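Local coordinates for oxidoreductase, Gfo/Idh/MocA family (Pseudomonas syringae pv. tomato, PDB 3DTY), which probably catalyses an NAD(P)-dependent oxidation or reduction of a still unidentified substrate, as in other Gfo/Idh/MocA oxidoreductases, and binds magnesium, at residues Ser100-Ala105 against Leu110-Glu115; Asn127-Ser132 against Pro362-Gly367. All coordinates share one frame; numbering follows the deposited sequence.

Contact 1: residues Ser100-Ala105 against Leu110-Glu115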
loop_
_atom_site.group_PDB
_atom_site.type_symbol
_atom_site.label_atom_id
_atom_site.label_comp_id
_atom_site.label_asym_id
_atom_site.label_seq_id
_atom_site.Cartn_x
_atom_site.Cartn_y
_atom_site.Cartn_z
ATOM N N SER A 100 -4.429 -9.467 -43.275
ATOM C CA SER A 100 -5.087 -10.226 -44.339
ATOM C C SER A 100 -6.377 -10.902 -43.896
ATOM O O SER A 100 -7.359 -10.924 -44.636
ATOM C CB SER A 100 -4.126 -11.263 -44.917
ATOM O OG SER A 100 -3.610 -12.086 -43.892
ATOM N N ILE A 101 -6.386 -11.447 -42.688
ATOM C CA ILE A 101 -7.586 -12.110 -42.206
ATOM C C ILE A 101 -8.706 -11.096 -41.982
ATOM O O ILE A 101 -9.842 -11.329 -42.383
ATOM C CB ILE A 101 -7.295 -12.906 -40.921
ATOM C CG1 ILE A 101 -6.268 -14.001 -41.240
ATOM C CG2 ILE A 101 -8.578 -13.505 -40.374
ATOM C CD1 ILE A 101 -5.863 -14.863 -40.064
ATOM N N THR A 102 -8.384 -9.961 -41.369
ATOM C CA THR A 102 -9.393 -8.929 -41.138
ATOM C C THR A 102 -9.961 -8.448 -42.475
ATOM O O THR A 102 -11.157 -8.195 -42.595
ATOM C CB THR A 102 -8.810 -7.713 -40.395
ATOM O OG1 THR A 102 -8.326 -8.118 -39.106
ATOM C CG2 THR A 102 -9.888 -6.632 -40.211
ATOM N N LYS A 103 -9.094 -8.322 -43.477
ATOM C CA LYS A 103 -9.525 -7.876 -44.801
ATOM C C LYS A 103 -10.505 -8.879 -45.411
ATOM O O LYS A 103 -11.582 -8.505 -45.878
ATOM C CB LYS A 103 -8.312 -7.719 -45.718
ATOM C CG LYS A 103 -8.600 -7.104 -47.087
ATOM C CD LYS A 103 -7.290 -6.789 -47.807
ATOM C CE LYS A 103 -7.525 -6.321 -49.225
ATOM N NZ LYS A 103 -8.056 -7.414 -50.082
ATOM N N ALA A 104 -10.120 -10.152 -45.402
ATOM C CA ALA A 104 -10.958 -11.218 -45.942
ATOM C C ALA A 104 -12.301 -11.267 -45.214
ATOM O O ALA A 104 -13.353 -11.395 -45.833
ATOM C CB ALA A 104 -10.238 -12.565 -45.814
ATOM N N ALA A 105 -12.262 -11.166 -43.892
ATOM C CA ALA A 105 -13.485 -11.191 -43.105
ATOM C C ALA A 105 -14.397 -10.030 -43.489
ATOM O O ALA A 105 -15.592 -10.225 -43.696
ATOM C CB ALA A 105 -13.158 -11.131 -41.623
ATOM N N LEU A 110 -18.287 -9.754 -42.683
ATOM C CA LEU A 110 -18.266 -10.171 -41.289
ATOM C C LEU A 110 -17.772 -9.092 -40.336
ATOM O O LEU A 110 -16.814 -8.379 -40.646
ATOM C CB LEU A 110 -17.370 -11.399 -41.131
ATOM C CG LEU A 110 -17.702 -12.646 -41.955
ATOM C CD1 LEU A 110 -16.635 -13.702 -41.700
ATOM C CD2 LEU A 110 -19.093 -13.170 -41.579
ATOM N N HIS A 111 -18.436 -8.954 -39.190
ATOM C CA HIS A 111 -17.968 -8.001 -38.185
ATOM C C HIS A 111 -16.726 -8.681 -37.625
ATOM O O HIS A 111 -16.706 -9.902 -37.454
ATOM C CB HIS A 111 -18.963 -7.811 -37.037
ATOM C CG HIS A 111 -20.193 -7.052 -37.414
ATOM N ND1 HIS A 111 -21.414 -7.664 -37.600
ATOM C CD2 HIS A 111 -20.396 -5.731 -37.633
ATOM C CE1 HIS A 111 -22.318 -6.753 -37.918
ATOM N NE2 HIS A 111 -21.727 -5.571 -37.943
ATOM N N VAL A 112 -15.706 -7.891 -37.328
ATOM C CA VAL A 112 -14.457 -8.431 -36.809
ATOM C C VAL A 112 -14.050 -7.928 -35.430
ATOM O O VAL A 112 -14.319 -6.789 -35.050
ATOM C CB VAL A 112 -13.285 -8.107 -37.773
ATOM C CG1 VAL A 112 -11.988 -8.734 -37.269
ATOM C CG2 VAL A 112 -13.610 -8.604 -39.163
ATOM N N VAL A 113 -13.415 -8.812 -34.677
ATOM C CA VAL A 113 -12.862 -8.470 -33.377
ATOM C C VAL A 113 -11.447 -8.995 -33.554
ATOM O O VAL A 113 -11.239 -10.199 -33.646
ATOM C CB VAL A 113 -13.553 -9.195 -32.222
ATOM C CG1 VAL A 113 -12.775 -8.958 -30.936
ATOM C CG2 VAL A 113 -14.975 -8.680 -32.066
ATOM N N CYS A 114 -10.489 -8.082 -33.647
ATOM C CA CYS A 114 -9.106 -8.460 -33.872
ATOM C C CYS A 114 -8.224 -8.252 -32.658
ATOM O O CYS A 114 -8.288 -7.217 -31.993
ATOM C CB CYS A 114 -8.538 -7.672 -35.056
ATOM S SG CYS A 114 -6.921 -8.264 -35.650
ATOM N N GLU A 115 -7.410 -9.259 -32.365
ATOM C CA GLU A 115 -6.482 -9.186 -31.252
ATOM C C GLU A 115 -5.498 -8.117 -31.696
ATOM O O GLU A 115 -5.061 -8.123 -32.848
ATOM C CB GLU A 115 -5.765 -10.530 -31.080
ATOM C CG GLU A 115 -4.688 -10.562 -29.996
ATOM C CD GLU A 115 -5.246 -10.342 -28.595
ATOM O OE1 GLU A 115 -6.403 -10.732 -28.350
ATOM O OE2 GLU A 115 -4.522 -9.799 -27.731
#

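Contact 2: residues Asn127-Ser132 against Pro362-Gly367. With MG (magnesium ion), chain F.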
loop_
_atom_site.group_PDB
_atom_site.type_symbol
_atom_site.label_atom_id
_atom_site.label_comp_id
_atom_site.label_asym_id
_atom_site.label_seq_id
_atom_site.Cartn_x
_atom_site.Cartn_y
_atom_site.Cartn_z
ATOM N N ASN A 127 -6.584 0.906 -44.992
ATOM C CA ASN A 127 -7.279 0.028 -45.937
ATOM C C ASN A 127 -8.418 -0.702 -45.234
ATOM O O ASN A 127 -9.518 -0.825 -45.777
ATOM C CB ASN A 127 -6.336 -1.024 -46.537
ATOM C CG ASN A 127 -5.290 -0.424 -47.448
ATOM O OD1 ASN A 127 -5.416 0.716 -47.887
ATOM N ND2 ASN A 127 -4.253 -1.203 -47.752
ATOM N N LEU A 128 -8.146 -1.196 -44.030
ATOM C CA LEU A 128 -9.153 -1.912 -43.260
ATOM C C LEU A 128 -10.287 -0.959 -42.886
ATOM O O LEU A 128 -11.464 -1.327 -42.930
ATOM C CB LEU A 128 -8.514 -2.525 -42.010
ATOM C CG LEU A 128 -7.386 -3.537 -42.267
ATOM C CD1 LEU A 128 -6.849 -4.076 -40.948
ATOM C CD2 LEU A 128 -7.919 -4.681 -43.116
ATOM N N ARG A 129 -9.930 0.272 -42.530
ATOM C CA ARG A 129 -10.918 1.288 -42.176
ATOM C C ARG A 129 -11.810 1.572 -43.389
ATOM O O ARG A 129 -13.031 1.694 -43.260
ATOM C CB ARG A 129 -10.218 2.577 -41.733
ATOM C CG ARG A 129 -11.156 3.767 -41.576
ATOM C CD ARG A 129 -10.382 5.052 -41.322
ATOM N NE ARG A 129 -10.179 5.282 -39.903
ATOM C CZ ARG A 129 -9.352 6.194 -39.405
ATOM N NH1 ARG A 129 -8.637 6.963 -40.218
ATOM N NH2 ARG A 129 -9.255 6.349 -38.089
ATOM N N GLU A 130 -11.191 1.691 -44.564
ATOM C CA GLU A 130 -11.934 1.926 -45.801
ATOM C C GLU A 130 -12.929 0.777 -46.027
ATOM O O GLU A 130 -14.118 1.005 -46.275
ATOM C CB GLU A 130 -10.970 2.011 -46.993
ATOM C CG GLU A 130 -10.312 3.377 -47.213
ATOM C CD GLU A 130 -8.996 3.293 -48.003
ATOM O OE1 GLU A 130 -8.885 2.443 -48.917
ATOM O OE2 GLU A 130 -8.074 4.090 -47.710
ATOM N N LEU A 131 -12.438 -0.455 -45.935
ATOM C CA LEU A 131 -13.278 -1.638 -46.126
ATOM C C LEU A 131 -14.374 -1.734 -45.073
ATOM O O LEU A 131 -15.497 -2.163 -45.361
ATOM C CB LEU A 131 -12.430 -2.902 -46.073
ATOM C CG LEU A 131 -11.501 -3.124 -47.265
ATOM C CD1 LEU A 131 -10.546 -4.256 -46.937
ATOM C CD2 LEU A 131 -12.315 -3.446 -48.519
ATOM N N SER A 132 -14.041 -1.340 -43.849
ATOM C CA SER A 132 -15.001 -1.383 -42.760
ATOM C C SER A 132 -16.195 -0.486 -43.073
ATOM O O SER A 132 -17.343 -0.876 -42.876
ATOM C CB SER A 132 -14.347 -0.931 -41.453
ATOM O OG SER A 132 -15.282 -0.992 -40.391
ATOM N N PRO A 362 -13.263 0.170 -28.307
ATOM C CA PRO A 362 -12.088 0.312 -29.164
ATOM C C PRO A 362 -12.440 -0.268 -30.533
ATOM O O PRO A 362 -12.408 -1.485 -30.721
ATOM C CB PRO A 362 -11.030 -0.509 -28.438
ATOM C CG PRO A 362 -11.835 -1.609 -27.809
ATOM C CD PRO A 362 -13.057 -0.874 -27.286
ATOM N N GLY A 363 -12.795 0.611 -31.472
ATOM C CA GLY A 363 -13.159 0.182 -32.813
ATOM C C GLY A 363 -12.083 0.464 -33.851
ATOM O O GLY A 363 -10.921 0.683 -33.504
ATOM N N ILE A 364 -12.464 0.472 -35.128
ATOM C CA ILE A 364 -11.512 0.706 -36.207
ATOM C C ILE A 364 -10.634 1.947 -35.995
ATOM O O ILE A 364 -9.437 1.915 -36.266
ATOM C CB ILE A 364 -12.229 0.811 -37.588
ATOM C CG1 ILE A 364 -11.188 0.844 -38.707
ATOM C CG2 ILE A 364 -13.114 2.055 -37.649
ATOM C CD1 ILE A 364 -10.315 -0.401 -38.741
ATOM N N ASP A 365 -11.223 3.037 -35.511
ATOM C CA ASP A 365 -10.450 4.251 -35.281
ATOM C C ASP A 365 -9.335 4.011 -34.265
ATOM O O ASP A 365 -8.175 4.333 -34.514
ATOM C CB ASP A 365 -11.357 5.392 -34.800
ATOM C CG ASP A 365 -12.238 5.943 -35.908
ATOM O OD1 ASP A 365 -11.965 5.659 -37.095
ATOM O OD2 ASP A 365 -13.198 6.674 -35.591
ATOM N N ALA A 366 -9.686 3.445 -33.120
ATOM C CA ALA A 366 -8.691 3.167 -32.089
ATOM C C ALA A 366 -7.654 2.206 -32.653
ATOM O O ALA A 366 -6.479 2.259 -32.291
ATOM C CB ALA A 366 -9.356 2.557 -30.856
ATOM N N GLY A 367 -8.106 1.320 -33.535
ATOM C CA GLY A 367 -7.210 0.353 -34.144
ATOM C C GLY A 367 -6.199 1.052 -35.031
ATOM O O GLY A 367 -5.004 0.764 -34.988
HETATM MG MG MG F . -4.038 1.661 -49.322
HETATM O O HOH W 1 -5.926 2.899 -49.696
HETATM O O HOH W 2 -4.464 2.940 -47.689
HETATM O O HOH W 3 -3.178 3.058 -50.244
HETATM O O HOH W 4 -4.537 0.434 -50.724
#

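Contact 1: residues Ser100-Ala105 against Leu110-Glu115
A105 and T102 set the inner face of helix 98-107 against V112 and C114 of strand 111-114, closing the second half of a beta-alpha-beta unit in the Rossmann fold; strand 88-92 supplies the first half. The short segment axes run nearly antiparallel, at 165°, and approach to 8.6 Å, as expected when a helix returns over the sheet before the next parallel strand.

Apolar packing comes first. The methyl of A105 meets one branch of V112, with A105 CB 3.6 Å from V112 CG2. The other branch of V112 turns to T102: with V112 CG1 anti to its backbone N (chi1 -177°), the two methyls divide between neighbouring turns of the helix, and V112 crosses the T102 side chain obliquely. V112 and T102 both also touch I91 of strand 88-92, which places them within the core between helix and sheet. At the far end of the helix segment, F76 of helix 72-79 packs on both A105 and L110.

The polar contacts are few. T102 OG1 sits 3.7 Å from C114 SG, a van der Waals approach, while its hydrogen bond goes back to H98 O, one turn earlier in its own helix. The T102 torsion holds OG1 beside its own backbone N and leaves CG2 anti to that N. The hydroxyl is therefore satisfied within the helix although it lies in a buried interface.

A single backbone hydrogen bond spans the segments where the chain turns from helix to strand. L110 N donates to A105 O at 2.9 Å with an N-H...O angle of 150°. L110 CB rests 3.3 Å from the same A105 O.

Contact 2: residues Asn127-Ser132 against Pro362-Gly367
R129 and I364 meet closest through carbon: I364 CG1 lies 3.5 Å from R129 CA, pressed on the backbone of helix 122-134 as well as on the R129 side chain. With CG1 anti to the backbone N of I364 (chi1 -172°), the longer branch reaches across to this helix, and I364 CD1 at its end comes to 4.3 Å from L128 CB. The side chains of R129 and I364 cross at a slant.

Beside this apolar patch R129 forms a salt bridge with D365. R129 NH2 donates to D365 OD1 at 3.0 Å, with a bent N-H...O angle of 132°. R129 NE adds a weak bond to D365 OD1 at 3.3 Å. One carboxylate oxygen thus takes both, rather than each oxygen taking one. The guanidinium and carboxylate planes stand 84° apart, and NH2 reaches OD1 from above the carboxylate plane.

Helix 122-134 belongs to the NAD-binding Rossmann domain and helix 364-382 to the C-terminal alpha/beta domain, so the two pairings join the domains across their interface. G363 takes the N-cap position, which puts I364 and D365 in the first turn of the second helix.

Further out, R129 NH1 makes a second salt bridge with E126, tying the guanidinium to its own helix. L118 lies against both L128 and I364. Elsewhere on helix 122-134, N127 OD1 binds magnesium at 2.2 Å, with E123 and four waters also bound to the metal. N127 ND2 is held by Y99 OH, which fixes the amide's rotation with OD1 toward the metal. Water 1 of that shell donates to E130 OE1 at 3.1 Å.

Contact 1 is buried throughout and contact 2 only partly, and the chemistry follows: methyl packing and one backbone bond in the first, a salt bridge beside an isoleucine in the second. Contact 1 joins neighbouring elements inside the Rossmann domain, its segments just five residues apart in sequence; contact 2 spans 230 residues to bring that domain against the C-terminal one. Their centres lie about 10 Å apart, and they share a helix-to-helix seam: L128 CD2 is 4.0 Å from T102 CG2, and L131 CD1 is 3.5 Å from K103 CG. The metal site lies at segment 127-132 of contact 2, whereas the T102 side chain of contact 1 is about 14 Å from the magnesium ion.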